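Local structure of FAD-binding oxidoreductase (Gulosibacter chungangensis, 7PBG) at residues A[251-263]-A[404-417]. The protein carries covalently bound FAD and oxidises 4-ethylphenol, probably by dehydrogenation to 4-vinylphenol. Sequence-based numbering, arbitrary orientation.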
loop_
_atom_site.group_PDB
_atom_site.type_symbol
_atom_site.label_atom_id
_atom_site.label_comp_id
_atom_site.label_asym_id
_atom_site.label_seq_id
_atom_site.Cartn_x
_atom_site.Cartn_y
_atom_site.Cartn_z
ATOM N N ASN A 251 16.392 33.940 -0.875
ATOM C CA ASN A 251 15.177 34.752 -1.101
ATOM C C ASN A 251 13.937 33.969 -0.679
ATOM O O ASN A 251 13.810 32.796 -1.078
ATOM C CB ASN A 251 15.115 35.189 -2.567
ATOM C CG ASN A 251 14.266 36.417 -2.783
ATOM O OD1 ASN A 251 13.128 36.540 -2.303
ATOM N ND2 ASN A 251 14.845 37.374 -3.500
ATOM N N GLU A 252 12.989 34.619 -0.022
ATOM C CA GLU A 252 11.678 33.989 0.229
ATOM C C GLU A 252 11.050 33.578 -1.096
ATOM O O GLU A 252 10.225 32.647 -1.105
ATOM C CB GLU A 252 10.697 34.923 0.918
ATOM C CG GLU A 252 10.897 34.961 2.393
ATOM C CD GLU A 252 9.748 35.588 3.150
ATOM O OE1 GLU A 252 8.632 35.618 2.608
ATOM O OE2 GLU A 252 9.992 36.020 4.300
ATOM N N ASP A 253 11.321 34.351 -2.144
ATOM C CA ASP A 253 10.659 34.124 -3.452
ATOM C C ASP A 253 11.369 33.005 -4.216
ATOM O O ASP A 253 10.946 32.719 -5.322
ATOM C CB ASP A 253 10.652 35.385 -4.294
ATOM C CG ASP A 253 9.751 36.472 -3.747
ATOM O OD1 ASP A 253 8.726 36.137 -3.089
ATOM O OD2 ASP A 253 10.076 37.641 -4.016
ATOM N N ASP A 254 12.338 32.305 -3.625
ATOM C CA ASP A 254 12.998 31.175 -4.316
ATOM C C ASP A 254 12.153 29.894 -4.231
ATOM O O ASP A 254 12.475 28.924 -4.932
ATOM C CB ASP A 254 14.321 30.820 -3.666
ATOM N N LEU A 255 11.063 29.880 -3.461
ATOM C CA LEU A 255 10.316 28.626 -3.261
ATOM C C LEU A 255 9.840 28.031 -4.586
ATOM O O LEU A 255 9.981 26.816 -4.761
ATOM C CB LEU A 255 9.164 28.846 -2.279
ATOM C CG LEU A 255 8.301 27.630 -1.987
ATOM C CD1 LEU A 255 9.085 26.538 -1.259
ATOM C CD2 LEU A 255 7.090 28.038 -1.159
ATOM N N PRO A 256 9.222 28.769 -5.553
ATOM C CA PRO A 256 8.792 28.103 -6.776
ATOM C C PRO A 256 9.914 27.356 -7.500
ATOM O O PRO A 256 9.756 26.175 -7.828
ATOM C CB PRO A 256 8.225 29.234 -7.646
ATOM C CG PRO A 256 7.798 30.246 -6.658
ATOM C CD PRO A 256 8.822 30.191 -5.526
ATOM N N ALA A 257 11.059 27.998 -7.705
ATOM C CA ALA A 257 12.155 27.312 -8.387
ATOM C C ALA A 257 12.648 26.108 -7.570
ATOM O O ALA A 257 13.151 25.110 -8.183
ATOM C CB ALA A 257 13.272 28.256 -8.672
ATOM N N ILE A 258 12.679 26.246 -6.250
ATOM C CA ILE A 258 13.118 25.117 -5.411
ATOM C C ILE A 258 12.210 23.913 -5.687
ATOM O O ILE A 258 12.707 22.830 -5.915
ATOM C CB ILE A 258 13.136 25.454 -3.931
ATOM C CG1 ILE A 258 14.128 26.583 -3.613
ATOM C CG2 ILE A 258 13.351 24.170 -3.143
ATOM C CD1 ILE A 258 13.941 27.196 -2.214
ATOM N N MET A 259 10.888 24.112 -5.674
ATOM C CA MET A 259 9.967 22.984 -5.781
ATOM C C MET A 259 10.060 22.421 -7.215
ATOM O O MET A 259 10.076 21.205 -7.362
ATOM C CB MET A 259 8.528 23.396 -5.439
ATOM C CG MET A 259 8.332 23.943 -4.061
ATOM S SD MET A 259 9.102 23.034 -2.704
ATOM C CE MET A 259 8.202 21.494 -2.869
ATOM N N GLU A 260 10.164 23.286 -8.241
ATOM C CA GLU A 260 10.167 22.829 -9.635
ATOM C C GLU A 260 11.509 22.153 -9.926
ATOM O O GLU A 260 11.523 21.294 -10.795
ATOM C CB GLU A 260 9.858 23.970 -10.580
ATOM C CG GLU A 260 8.426 24.427 -10.468
ATOM C CD GLU A 260 7.363 23.498 -11.036
ATOM O OE1 GLU A 260 7.713 22.565 -11.784
ATOM O OE2 GLU A 260 6.177 23.748 -10.779
ATOM N N THR A 261 12.587 22.485 -9.205
ATOM C CA THR A 261 13.882 21.789 -9.374
ATOM C C THR A 261 13.828 20.400 -8.716
ATOM O O THR A 261 14.373 19.411 -9.275
ATOM C CB THR A 261 15.060 22.596 -8.820
ATOM O OG1 THR A 261 15.055 23.846 -9.511
ATOM C CG2 THR A 261 16.402 21.923 -9.003
ATOM N N THR A 262 13.143 20.317 -7.593
ATOM C CA THR A 262 13.060 19.102 -6.751
ATOM C C THR A 262 12.318 17.977 -7.504
ATOM O O THR A 262 12.791 16.867 -7.536
ATOM C CB THR A 262 12.367 19.402 -5.415
ATOM O OG1 THR A 262 13.083 20.425 -4.713
ATOM C CG2 THR A 262 12.251 18.133 -4.612
ATOM N N LEU A 263 11.172 18.282 -8.120
ATOM C CA LEU A 263 10.250 17.262 -8.640
ATOM C C LEU A 263 11.019 16.322 -9.573
ATOM O O LEU A 263 10.965 15.118 -9.383
ATOM C CB LEU A 263 9.086 17.947 -9.364
ATOM C CG LEU A 263 8.146 16.993 -10.083
ATOM C CD1 LEU A 263 7.467 16.050 -9.118
ATOM C CD2 LEU A 263 7.136 17.782 -10.875
ATOM N N PRO A 404 2.384 18.851 -7.278
ATOM C CA PRO A 404 3.603 19.643 -7.305
ATOM C C PRO A 404 3.542 20.800 -8.293
ATOM O O PRO A 404 3.181 20.643 -9.496
ATOM C CB PRO A 404 4.667 18.642 -7.699
ATOM C CG PRO A 404 4.139 17.350 -7.124
ATOM C CD PRO A 404 2.661 17.419 -7.448
ATOM N N SER A 405 3.924 21.952 -7.769
ATOM C CA SER A 405 3.782 23.238 -8.470
ATOM C C SER A 405 4.521 24.279 -7.662
ATOM O O SER A 405 4.119 24.519 -6.526
ATOM C CB SER A 405 2.343 23.645 -8.657
ATOM O OG SER A 405 2.282 25.018 -9.062
ATOM N N GLY A 406 5.567 24.863 -8.238
ATOM C CA GLY A 406 6.235 25.990 -7.592
ATOM C C GLY A 406 5.256 27.124 -7.352
ATOM O O GLY A 406 5.252 27.699 -6.270
ATOM N N GLU A 407 4.500 27.486 -8.391
ATOM C CA GLU A 407 3.645 28.679 -8.352
ATOM C C GLU A 407 2.620 28.457 -7.237
ATOM O O GLU A 407 2.409 29.391 -6.416
ATOM C CB GLU A 407 3.048 28.903 -9.743
ATOM C CG GLU A 407 1.980 29.967 -9.773
ATOM C CD GLU A 407 1.188 29.987 -11.066
ATOM O OE1 GLU A 407 1.736 29.559 -12.089
ATOM O OE2 GLU A 407 0.001 30.392 -11.033
ATOM N N ASP A 408 2.041 27.254 -7.142
ATOM C CA ASP A 408 0.975 27.020 -6.135
ATOM C C ASP A 408 1.625 26.971 -4.731
ATOM O O ASP A 408 0.995 27.457 -3.778
ATOM C CB ASP A 408 0.182 25.735 -6.372
ATOM C CG ASP A 408 -0.569 25.718 -7.705
ATOM O OD1 ASP A 408 -0.931 24.587 -8.140
ATOM O OD2 ASP A 408 -0.754 26.829 -8.298
ATOM N N ALA A 409 2.825 26.417 -4.593
ATOM C CA ALA A 409 3.520 26.356 -3.291
ATOM C C ALA A 409 3.666 27.786 -2.783
ATOM O O ALA A 409 3.304 28.034 -1.639
ATOM C CB ALA A 409 4.855 25.661 -3.391
ATOM N N ALA A 410 4.189 28.696 -3.624
ATOM C CA ALA A 410 4.437 30.103 -3.230
ATOM C C ALA A 410 3.126 30.776 -2.864
ATOM O O ALA A 410 3.126 31.559 -1.935
ATOM C CB ALA A 410 5.164 30.842 -4.316
ATOM N N LYS A 411 2.040 30.474 -3.562
ATOM C CA LYS A 411 0.745 31.121 -3.247
ATOM C C LYS A 411 0.269 30.611 -1.897
ATOM O O LYS A 411 -0.182 31.442 -1.070
ATOM C CB LYS A 411 -0.335 30.910 -4.314
ATOM N N GLN A 412 0.334 29.303 -1.656
ATOM C CA GLN A 412 0.004 28.729 -0.340
ATOM C C GLN A 412 0.842 29.403 0.741
ATOM O O GLN A 412 0.274 29.805 1.768
ATOM C CB GLN A 412 0.275 27.235 -0.306
ATOM C CG GLN A 412 -0.807 26.448 -0.989
ATOM C CD GLN A 412 -0.883 25.076 -0.372
ATOM O OE1 GLN A 412 -1.418 24.899 0.734
ATOM N NE2 GLN A 412 -0.322 24.117 -1.076
ATOM N N TYR A 413 2.149 29.534 0.534
ATOM C CA TYR A 413 3.028 30.209 1.517
ATOM C C TYR A 413 2.536 31.631 1.789
ATOM O O TYR A 413 2.359 31.989 2.966
ATOM C CB TYR A 413 4.480 30.294 1.050
ATOM C CG TYR A 413 5.435 30.839 2.082
ATOM C CD1 TYR A 413 5.619 30.161 3.263
ATOM C CD2 TYR A 413 6.152 32.018 1.911
ATOM C CE1 TYR A 413 6.514 30.581 4.240
ATOM C CE2 TYR A 413 7.044 32.462 2.898
ATOM C CZ TYR A 413 7.256 31.725 4.055
ATOM O OH TYR A 413 8.165 32.059 5.058
ATOM N N GLU A 414 2.387 32.444 0.739
ATOM C CA GLU A 414 1.991 33.878 0.880
ATOM C C GLU A 414 0.628 33.960 1.568
ATOM O O GLU A 414 0.483 34.752 2.474
ATOM C CB GLU A 414 2.002 34.600 -0.472
ATOM C CG GLU A 414 3.424 34.872 -0.956
ATOM C CD GLU A 414 4.287 35.709 -0.011
ATOM O OE1 GLU A 414 5.545 35.508 0.012
ATOM O OE2 GLU A 414 3.711 36.570 0.705
ATOM N N ASP A 415 -0.334 33.160 1.147
ATOM C CA ASP A 415 -1.685 33.171 1.753
ATOM C C ASP A 415 -1.581 32.788 3.233
ATOM O O ASP A 415 -2.324 33.364 4.049
ATOM C CB ASP A 415 -2.636 32.208 1.042
ATOM C CG ASP A 415 -3.100 32.685 -0.338
ATOM O OD1 ASP A 415 -2.859 33.840 -0.677
ATOM O OD2 ASP A 415 -3.706 31.882 -1.053
ATOM N N THR A 416 -0.796 31.765 3.568
ATOM C CA THR A 416 -0.733 31.260 4.963
ATOM C C THR A 416 0.007 32.291 5.821
ATOM O O THR A 416 -0.376 32.465 6.954
ATOM C CB THR A 416 -0.163 29.840 5.020
ATOM O OG1 THR A 416 -0.946 28.978 4.204
ATOM C CG2 THR A 416 -0.127 29.230 6.406
ATOM N N LYS A 417 1.065 32.915 5.297
ATOM C CA LYS A 417 1.773 34.021 5.992
ATOM C C LYS A 417 0.764 35.123 6.317
ATOM O O LYS A 417 0.771 35.608 7.431
ATOM C CB LYS A 417 2.900 34.537 5.101
ATOM C CG LYS A 417 3.917 35.421 5.785
ATOM C CD LYS A 417 5.185 35.519 4.971
ATOM C CE LYS A 417 4.892 36.020 3.577
ATOM N NZ LYS A 417 6.123 36.515 2.924
HETATM O O HOH W 1 8.040 37.425 5.343
HETATM O O HOH W 2 5.144 26.505 -11.026
#
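Pro-256 and Gly-406 mark the near-touching point of two helices, 255-263 and 406-417, whose N-to-C directions lie 139° apart, nearer antiparallel than parallel, on the large antiparallel sheet of this FAD-linked oxidase. Their CA atoms, Pro-256 CA and Gly-406 CA, lie 3.4 Å apart, and each CA-H faces the other residue's carbonyl oxygen. A CB on Gly-406 would collide with Pro-256 O. One turn on, Pro-256 CG presses on Ala-410 CB at 3.6 Å. Leu-255 sends CD2 over the backbone between Ala-409 and Ala-410, and Ala-409 CB is also met by Met-259 CG.

At the start of helix 406-417, Glu-260, its chain bent at chi2 (-72°), brings OE2 to Gly-406 N at 2.8 Å in a nearly straight bond (168°), approached on the anti side, somewhat out of the carboxylate plane; its OE1 forms a salt bridge with Lys-120 of the second subunit. Water 2 links the same OE2 to Glu-407 N, while Ser-405 OG caps Asp-408 N. The negative charge of Glu-260 would probably be stabilised by the helix N-terminus.

Some three turns further along the helix, Lys-417 NZ meets the syn lone pair of Glu-252 OE1 at 2.7 Å and also bridges to Glu-414 OE1. OE1 of Glu-252 also lies in plane at the Tyr-413 ring edge, 3.5 Å from CE2. A methionine in place of Lys-417 would probably leave Glu-252 and Glu-414 facing each other without their shared cation.

Beneath the pair, Tyr-413 packs edge-to-face with Trp-318 of strand 318-326, Leu-255 and Met-259 rest on Phe-431 of strand 426-433, and Met-259 and Ala-409 on Met-438 of strand 438-447.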